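Local atomic coordinates of metallo-carboxypeptidase (Pseudomonas aeruginosa, PDB entry 4A39), a protein that is a zinc-dependent peptidase of the M14 family that probably removes residues from the C-terminal end of peptides or proteins. Residues Q74-H79 with G228-N233. Residues are numbered along the deposited sequence; the frame is centred on the assembly and turned at random.
With GEM ((2-guanidinoethylmercapto)succinic acid), chain D.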
ATOM      1  N   GLN A  74       1.505 -22.384   3.254  1.00 10.32           N
ATOM      2  CA  GLN A  74       2.437 -21.978   4.308  1.00 10.39           C
ATOM      3  C   GLN A  74       2.675 -20.475   4.333  1.00  9.58           C
ATOM      4  O   GLN A  74       3.518 -19.996   5.091  1.00  9.49           O
ATOM      5  CB  GLN A  74       3.797 -22.660   4.127  1.00 12.47           C
ATOM      6  CG  GLN A  74       3.794 -24.175   4.207  1.00 16.63           C
ATOM      7  CD  GLN A  74       5.187 -24.750   4.024  1.00 18.45           C
ATOM      8  OE1 GLN A  74       5.805 -24.595   2.969  1.00 21.35           O
ATOM      9  NE2 GLN A  74       5.692 -25.410   5.057  1.00 21.10           N
ATOM     10  N   SER A  75       1.948 -19.730   3.506  1.00  7.18           N
ATOM     11  CA  SER A  75       2.127 -18.284   3.453  1.00  7.24           C
ATOM     12  C   SER A  75       1.679 -17.586   4.735  1.00  6.30           C
ATOM     13  O   SER A  75       1.012 -18.177   5.583  1.00  7.11           O
ATOM     14  CB  SER A  75       1.375 -17.696   2.255  1.00  5.56           C
ATOM     15  OG  SER A  75      -0.028 -17.774   2.439  1.00  5.10           O
ATOM     16  N   ALA A  76       2.043 -16.313   4.859  1.00  6.24           N
ATOM     17  CA  ALA A  76       1.710 -15.531   6.047  1.00  7.65           C
ATOM     18  C   ALA A  76       0.217 -15.427   6.324  1.00  8.20           C
ATOM     19  O   ALA A  76      -0.207 -15.430   7.481  1.00  9.50           O
ATOM     20  CB  ALA A  76       2.311 -14.131   5.931  1.00  8.00           C
ATOM     21  N   TYR A  77      -0.577 -15.331   5.261  1.00  7.66           N
ATOM     22  CA  TYR A  77      -2.023 -15.207   5.392  1.00 10.03           C
ATOM     23  C   TYR A  77      -2.690 -16.184   4.430  1.00  9.35           C
ATOM     24  O   TYR A  77      -3.415 -15.789   3.513  1.00  9.02           O
ATOM     25  CB  TYR A  77      -2.428 -13.762   5.085  1.00 11.34           C
ATOM     26  CG  TYR A  77      -1.618 -12.764   5.884  1.00 12.05           C
ATOM     27  CD1 TYR A  77      -1.751 -12.682   7.269  1.00 13.20           C
ATOM     28  CD2 TYR A  77      -0.676 -11.944   5.264  1.00 12.85           C
ATOM     29  CE1 TYR A  77      -0.958 -11.809   8.024  1.00 14.94           C
ATOM     30  CE2 TYR A  77       0.121 -11.069   6.008  1.00 14.39           C
ATOM     31  CZ  TYR A  77      -0.027 -11.010   7.386  1.00 15.62           C
ATOM     32  OH  TYR A  77       0.765 -10.162   8.134  1.00 19.13           O
ATOM     33  N   SER A  78      -2.439 -17.468   4.664  1.00  9.94           N
ATOM     34  CA  SER A  78      -2.966 -18.530   3.822  1.00  9.77           C
ATOM     35  C   SER A  78      -4.484 -18.617   3.747  1.00 10.45           C
ATOM     36  O   SER A  78      -5.022 -19.127   2.764  1.00 11.17           O
ATOM     37  CB  SER A  78      -2.394 -19.884   4.261  1.00 11.63           C
ATOM     38  OG  SER A  78      -2.742 -20.196   5.598  1.00 13.98           O
ATOM     39  N   HIS A  79      -5.182 -18.129   4.766  1.00  9.54           N
ATOM     40  CA  HIS A  79      -6.638 -18.185   4.725  1.00 10.44           C
ATOM     41  C   HIS A  79      -7.182 -17.147   3.748  1.00  9.44           C
ATOM     42  O   HIS A  79      -8.338 -17.217   3.336  1.00 12.29           O
ATOM     43  CB  HIS A  79      -7.237 -17.960   6.118  1.00 11.59           C
ATOM     44  CG  HIS A  79      -8.734 -18.052   6.153  1.00 15.81           C
ATOM     45  ND1 HIS A  79      -9.553 -17.062   5.654  1.00 17.63           N
ATOM     46  CD2 HIS A  79      -9.556 -19.035   6.590  1.00 17.22           C
ATOM     47  CE1 HIS A  79     -10.815 -17.430   5.780  1.00 17.92           C
ATOM     48  NE2 HIS A  79     -10.845 -18.624   6.345  1.00 19.11           N
ATOM     49  N   GLY A 228      11.086  -7.775  -3.729  1.00  6.99           N
ATOM     50  CA  GLY A 228       9.902  -8.611  -3.807  1.00  5.71           C
ATOM     51  C   GLY A 228       9.477  -9.208  -2.477  1.00  5.56           C
ATOM     52  O   GLY A 228       8.896 -10.290  -2.443  1.00  4.40           O
ATOM     53  N   ASN A 229       9.775  -8.503  -1.389  1.00  5.12           N
ATOM     54  CA  ASN A 229       9.405  -8.932  -0.041  1.00  5.59           C
ATOM     55  C   ASN A 229       7.919  -8.660   0.157  1.00  5.47           C
ATOM     56  O   ASN A 229       7.309  -7.917  -0.613  1.00  5.97           O
ATOM     57  CB  ASN A 229      10.143  -8.112   1.024  1.00  5.49           C
ATOM     58  CG  ASN A 229      11.471  -8.714   1.448  1.00  7.52           C
ATOM     59  OD1 ASN A 229      12.109  -8.206   2.378  1.00  8.36           O
ATOM     60  ND2 ASN A 229      11.895  -9.783   0.787  1.00  3.93           N
ATOM     61  N   LEU A 230       7.355  -9.232   1.215  1.00  6.02           N
ATOM     62  CA  LEU A 230       5.952  -9.020   1.544  1.00  5.79           C
ATOM     63  C   LEU A 230       5.797  -8.129   2.767  1.00  5.62           C
ATOM     64  O   LEU A 230       5.110  -7.104   2.737  1.00  4.99           O
ATOM     65  CB  LEU A 230       5.254 -10.349   1.872  1.00  6.49           C
ATOM     66  CG  LEU A 230       3.964 -10.175   2.696  1.00  4.91           C
ATOM     67  CD1 LEU A 230       2.855  -9.614   1.805  1.00  7.30           C
ATOM     68  CD2 LEU A 230       3.537 -11.499   3.307  1.00  9.59           C
ATOM     69  N   ARG A 231       6.490  -8.523   3.830  1.00  6.62           N
ATOM     70  CA  ARG A 231       6.347  -7.894   5.133  1.00  5.63           C
ATOM     71  C   ARG A 231       7.458  -7.068   5.768  1.00  4.89           C
ATOM     72  O   ARG A 231       7.186  -6.043   6.402  1.00  7.43           O
ATOM     73  CB  ARG A 231       5.979  -9.010   6.111  1.00  5.42           C
ATOM     74  CG  ARG A 231       5.473  -8.565   7.456  1.00  5.00           C
ATOM     75  CD  ARG A 231       4.032  -8.153   7.350  1.00  6.83           C
ATOM     76  NE  ARG A 231       3.549  -7.640   8.622  1.00  7.42           N
ATOM     77  CZ  ARG A 231       2.362  -7.074   8.800  1.00  9.92           C
ATOM     78  NH1 ARG A 231       1.519  -6.948   7.778  1.00 10.45           N
ATOM     79  NH2 ARG A 231       2.030  -6.613   9.997  1.00  7.65           N
ATOM     80  N   THR A 232       8.699  -7.510   5.614  1.00  5.03           N
ATOM     81  CA  THR A 232       9.813  -6.848   6.282  1.00  4.68           C
ATOM     82  C   THR A 232      10.799  -6.041   5.449  1.00  4.81           C
ATOM     83  O   THR A 232      10.833  -6.150   4.225  1.00  5.16           O
ATOM     84  CB  THR A 232      10.614  -7.889   7.089  1.00  5.41           C
ATOM     85  OG1 THR A 232      11.087  -8.923   6.212  1.00  6.01           O
ATOM     86  CG2 THR A 232       9.732  -8.516   8.164  1.00  5.08           C
ATOM     87  N   ASN A 233      11.591  -5.213   6.131  1.00  6.39           N
ATOM     88  CA  ASN A 233      12.607  -4.428   5.447  1.00  6.07           C
ATOM     89  C   ASN A 233      13.813  -5.349   5.290  1.00  7.02           C
ATOM     90  O   ASN A 233      13.731  -6.532   5.637  1.00  6.78           O
ATOM     91  CB  ASN A 233      12.948  -3.131   6.219  1.00  6.38           C
ATOM     92  CG  ASN A 233      13.781  -3.357   7.484  1.00  6.96           C
ATOM     93  OD1 ASN A 233      13.959  -4.475   7.954  1.00  5.28           O
ATOM     94  ND2 ASN A 233      14.281  -2.257   8.050  1.00  5.72           N
TER
HETATM   95  C8  GEM D1377      -1.858  -3.803  10.012  1.00 20.65           C
HETATM   96  S7  GEM D1377      -1.811  -2.003   9.690  1.00 27.79           S
HETATM   97  C6  GEM D1377      -3.000  -1.407  10.946  1.00 21.99           C
HETATM   98  C5  GEM D1377      -4.102  -2.406  11.307  1.00 19.59           C
HETATM   99  N3  GEM D1377      -3.549  -3.522  12.087  1.00 18.95           N
HETATM  100  C1  GEM D1377      -3.932  -3.690  13.351  1.00 17.79           C
HETATM  101  N4  GEM D1377      -4.800  -2.839  13.894  1.00 18.93           N
HETATM  102  N2  GEM D1377      -3.449  -4.693  14.077  1.00 18.70           N
HETATM  103  C9  GEM D1377      -0.472  -4.347  10.369  1.00 19.23           C
HETATM  104  O14 GEM D1377       0.460  -3.522  10.500  1.00 16.11           O
HETATM  105  O15 GEM D1377      -0.375  -5.584  10.503  1.00 18.70           O
HETATM  106  C10 GEM D1377      -2.444  -4.558   8.817  1.00 17.72           C
HETATM  107  C11 GEM D1377      -1.594  -4.378   7.556  1.00 15.49           C
HETATM  108  O12 GEM D1377      -2.180  -4.001   6.517  1.00  9.14           O
HETATM  109  O13 GEM D1377      -0.378  -4.640   7.655  1.00 12.44           O
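The hydroxyl of Tyr77 lies over one face of the Arg231 guanidinium, shifted toward the rim, where the arginine reaches into the active site. From CB, CG runs anti to the backbone N (chi1 -167°), and a bend at chi2 carries the chain across the end of Tyr77, the two side chains crossing at about a right angle. CD is the first atom to meet it, 3.9 Å from Tyr77 OH. NE comes next, 3.8 Å from Tyr77 OH, and forms a salt bridge with OD2 of Asp238 that helps fix the rotation of the guanidinium. Arg231 NH1 is 3.3 Å from Tyr77 OH, but the angle is too poor for a hydrogen bond; the planes of ring and guanidinium are 67° apart. The same NH1 gives a bent bond (141°) to O13 of the bound GEM at 3.0 Å. NH2 makes the straighter one, 2.7 Å to GEM O15, which lies at the guanidinium edge and in its plane, so each carboxylate of the succinate takes one nitrogen.

Next to it along the chain, Leu230 CD2 packs on Ala76 CB at 3.9 Å; Ala76 CB also lies over one face of the tyrosine ring, toward its rim. An arginine beside the zinc ligands His180, Glu183 and His273 is characteristic of M14 carboxypeptidases; the N-terminal domain loop bordering it belongs to the cytosolic subfamily.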